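Ribokinase (Arabidopsis thaliana, PDB 6ILS) catalyses the ATP- and magnesium-dependent phosphorylation of D-ribose at O-5, giving D-ribose 5-phosphate for nucleotide and amino-acid synthesis or the pentose phosphate pathway. Local coordinates at residues Met1-Val6 / Leu52-Tyr57. Residues are numbered along the deposited sequence; the frame is centred on the assembly and turned at random.
Sequences MAPPLV and LMYPTY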
ATOM      1  N   MET B   1     -30.254 -19.537 -11.859  1.00 52.81           N
ATOM      2  CA  MET B   1     -29.810 -18.338 -11.152  1.00 49.16           C
ATOM      3  C   MET B   1     -30.835 -17.204 -11.241  1.00 44.56           C
ATOM      4  O   MET B   1     -31.262 -16.809 -12.333  1.00 42.71           O
ATOM      5  CB  MET B   1     -28.454 -17.853 -11.698  1.00 47.71           C
ATOM      6  CG  MET B   1     -27.770 -16.812 -10.815  1.00 42.40           C
ATOM      7  SD  MET B   1     -26.452 -15.845 -11.602  1.00 44.57           S
ATOM      8  CE  MET B   1     -25.403 -17.147 -12.248  1.00 41.38           C
ATOM      9  N   ALA B   2     -31.224 -16.690 -10.080  1.00 44.18           N
ATOM     10  CA  ALA B   2     -32.068 -15.503  -9.999  1.00 41.25           C
ATOM     11  C   ALA B   2     -31.374 -14.325 -10.682  1.00 36.95           C
ATOM     12  O   ALA B   2     -30.137 -14.300 -10.784  1.00 38.93           O
ATOM     13  CB  ALA B   2     -32.379 -15.180  -8.549  1.00 36.26           C
ATOM     14  N   PRO B   3     -32.154 -13.354 -11.180  1.00 34.04           N
ATOM     15  CA  PRO B   3     -31.488 -12.195 -11.776  1.00 30.63           C
ATOM     16  C   PRO B   3     -30.584 -11.523 -10.748  1.00 23.69           C
ATOM     17  O   PRO B   3     -31.036 -11.122  -9.681  1.00 24.49           O
ATOM     18  CB  PRO B   3     -32.653 -11.289 -12.212  1.00 30.99           C
ATOM     19  CG  PRO B   3     -33.868 -11.838 -11.514  1.00 35.04           C
ATOM     20  CD  PRO B   3     -33.618 -13.299 -11.350  1.00 37.35           C
ATOM     21  N   PRO B   4     -29.292 -11.438 -11.068  1.00 22.29           N
ATOM     22  CA  PRO B   4     -28.286 -11.136 -10.054  1.00 22.82           C
ATOM     23  C   PRO B   4     -28.230  -9.690  -9.626  1.00 21.69           C
ATOM     24  O   PRO B   4     -28.640  -8.780 -10.364  1.00 19.25           O
ATOM     25  CB  PRO B   4     -26.974 -11.516 -10.753  1.00 25.65           C
ATOM     26  CG  PRO B   4     -27.264 -11.282 -12.202  1.00 25.81           C
ATOM     27  CD  PRO B   4     -28.689 -11.730 -12.380  1.00 26.21           C
ATOM     28  N   LEU B   5     -27.701  -9.491  -8.420  1.00 18.52           N
ATOM     29  CA  LEU B   5     -27.235  -8.173  -8.011  1.00 17.83           C
ATOM     30  C   LEU B   5     -25.984  -7.858  -8.803  1.00 19.61           C
ATOM     31  O   LEU B   5     -24.989  -8.597  -8.746  1.00 18.87           O
ATOM     32  CB  LEU B   5     -26.939  -8.114  -6.505  1.00 16.89           C
ATOM     33  CG  LEU B   5     -26.059  -6.948  -6.027  1.00 19.52           C
ATOM     34  CD1 LEU B   5     -26.789  -5.624  -6.188  1.00 17.98           C
ATOM     35  CD2 LEU B   5     -25.639  -7.148  -4.566  1.00 17.80           C
ATOM     36  N   VAL B   6     -26.022  -6.765  -9.555  1.00 16.04           N
ATOM     37  CA  VAL B   6     -24.833  -6.350 -10.293  1.00 16.11           C
ATOM     38  C   VAL B   6     -24.306  -5.018  -9.794  1.00 16.59           C
ATOM     39  O   VAL B   6     -24.987  -3.995  -9.837  1.00 16.62           O
ATOM     40  CB  VAL B   6     -25.105  -6.264 -11.797  1.00 18.87           C
ATOM     41  CG1 VAL B   6     -23.850  -5.765 -12.520  1.00 20.93           C
ATOM     42  CG2 VAL B   6     -25.528  -7.614 -12.304  1.00 21.40           C
ATOM     43  N   LEU B  52     -24.539 -12.424   1.635  1.00 15.68           N
ATOM     44  CA  LEU B  52     -25.982 -12.546   1.960  1.00 18.73           C
ATOM     45  C   LEU B  52     -26.656 -13.610   1.089  1.00 20.90           C
ATOM     46  O   LEU B  52     -27.854 -13.658   1.111  1.00 22.84           O
ATOM     47  CB  LEU B  52     -26.680 -11.195   1.814  1.00 17.93           C
ATOM     48  CG  LEU B  52     -26.257 -10.106   2.790  1.00 19.80           C
ATOM     49  CD1 LEU B  52     -26.926  -8.805   2.434  1.00 15.58           C
ATOM     50  CD2 LEU B  52     -26.568 -10.470   4.228  1.00 19.98           C
ATOM     51  N   MET B  53     -25.836 -14.341   0.353  1.00 21.05           N
ATOM     52  CA  MET B  53     -26.274 -15.471  -0.494  1.00 23.61           C
ATOM     53  C   MET B  53     -27.203 -15.035  -1.633  1.00 23.92           C
ATOM     54  O   MET B  53     -28.111 -15.761  -1.944  1.00 20.78           O
ATOM     55  CB  MET B  53     -26.902 -16.592   0.336  1.00 24.71           C
ATOM     56  CG  MET B  53     -26.070 -16.943   1.528  1.00 27.57           C
ATOM     57  SD  MET B  53     -24.528 -17.621   0.990  1.00 34.96           S
ATOM     58  CE  MET B  53     -25.060 -18.974  -0.041  1.00 24.05           C
ATOM     59  N   TYR B  54     -26.959 -13.868  -2.211  1.00 21.24           N
ATOM     60  CA  TYR B  54     -27.692 -13.492  -3.438  1.00 19.56           C
ATOM     61  C   TYR B  54     -26.683 -13.482  -4.587  1.00 21.80           C
ATOM     62  O   TYR B  54     -25.619 -12.992  -4.356  1.00 21.42           O
ATOM     63  CB  TYR B  54     -28.402 -12.151  -3.335  1.00 21.61           C
ATOM     64  CG  TYR B  54     -29.448 -12.021  -4.405  1.00 20.58           C
ATOM     65  CD1 TYR B  54     -30.693 -12.591  -4.244  1.00 22.59           C
ATOM     66  CD2 TYR B  54     -29.166 -11.401  -5.602  1.00 18.66           C
ATOM     67  CE1 TYR B  54     -31.648 -12.513  -5.235  1.00 23.90           C
ATOM     68  CE2 TYR B  54     -30.106 -11.320  -6.603  1.00 23.41           C
ATOM     69  CZ  TYR B  54     -31.347 -11.884  -6.422  1.00 25.51           C
ATOM     70  OH  TYR B  54     -32.276 -11.796  -7.402  1.00 27.39           O
ATOM     71  N   PRO B  55     -26.993 -14.071  -5.758  1.00 20.41           N
ATOM     72  CA  PRO B  55     -26.079 -14.119  -6.888  1.00 21.66           C
ATOM     73  C   PRO B  55     -25.578 -12.700  -7.164  1.00 22.13           C
ATOM     74  O   PRO B  55     -26.362 -11.908  -7.484  1.00 20.90           O
ATOM     75  CB  PRO B  55     -26.953 -14.549  -8.067  1.00 24.60           C
ATOM     76  CG  PRO B  55     -28.097 -15.264  -7.442  1.00 27.59           C
ATOM     77  CD  PRO B  55     -28.264 -14.699  -6.059  1.00 22.29           C
ATOM     78  N   THR B  56     -24.271 -12.497  -7.078  1.00 19.69           N
ATOM     79  CA  THR B  56     -23.719 -11.141  -7.168  1.00 19.07           C
ATOM     80  C   THR B  56     -22.522 -11.062  -8.116  1.00 20.02           C
ATOM     81  O   THR B  56     -21.577 -11.850  -7.994  1.00 20.57           O
ATOM     82  CB  THR B  56     -23.289 -10.639  -5.773  1.00 19.38           C
ATOM     83  OG1 THR B  56     -24.432 -10.595  -4.908  1.00 22.44           O
ATOM     84  CG2 THR B  56     -22.682  -9.246  -5.860  1.00 19.21           C
ATOM     85  N   TYR B  57     -22.570 -10.119  -9.055  1.00 17.51           N
ATOM     86  CA  TYR B  57     -21.482  -9.836  -9.976  1.00 19.35           C
ATOM     87  C   TYR B  57     -20.860  -8.491  -9.634  1.00 20.66           C
ATOM     88  O   TYR B  57     -21.576  -7.540  -9.316  1.00 18.22           O
ATOM     89  CB  TYR B  57     -21.987  -9.784 -11.433  1.00 20.19           C
ATOM     90  CG  TYR B  57     -22.305 -11.134 -12.002  1.00 21.35           C
ATOM     91  CD1 TYR B  57     -23.463 -11.803 -11.632  1.00 22.30           C
ATOM     92  CD2 TYR B  57     -21.442 -11.754 -12.892  1.00 22.28           C
ATOM     93  CE1 TYR B  57     -23.755 -13.051 -12.130  1.00 28.46           C
ATOM     94  CE2 TYR B  57     -21.728 -13.009 -13.399  1.00 23.63           C
ATOM     95  CZ  TYR B  57     -22.884 -13.647 -13.018  1.00 26.65           C
ATOM     96  OH  TYR B  57     -23.179 -14.891 -13.513  1.00 29.22           O
TER
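The Tyr54 ring meets the backbone of Pro3 to Leu5 with its edge, Pro3 O and Leu5 N both lying near its plane, while CD of the adjoining Pro55 sits over one face, toward the rim. Tyr54 CG stands anti to the backbone N (chi1 -162°), and Tyr54 OH donates a hydrogen bond to Pro3 O at 2.7 Å, tilted 29° from the carbonyl plane. Val267 and Val270 of helix 257-270 also pack on this side chain. The Tyr57 ring, stacked on His83, likewise presents an edge: Pro4 CB touches its CD1 at 3.6 Å. Met1 and Tyr57 meet tip to tip, CE 3.4 Å from Tyr57 OH, while Met1 SD lies at the ring edge in a Met-aromatic contact, 5.2 Å from the centroid. On its way there Met1 slides past Pro55, CG to CB 3.7 Å. From Leu5 and Thr56 onward the chains run as parallel strands. Leu5 N donates to Pro55 O (2.9 Å) and Leu5 O accepts from Tyr57 N (2.9 Å), so Leu5 is gripped on both its polar backbone atoms. Leu5 and Thr56 point the same way from the sheet, with Leu5 CD2 3.7 Å from Thr56 OG1; that hydroxyl donates to Tyr54 O. Val6 and Tyr57 occupy the other face. Strand 5-8, flanked by 56-63 and 138-143, lies within the central, mostly parallel sheet of the α/β PfkB (ribokinase) fold.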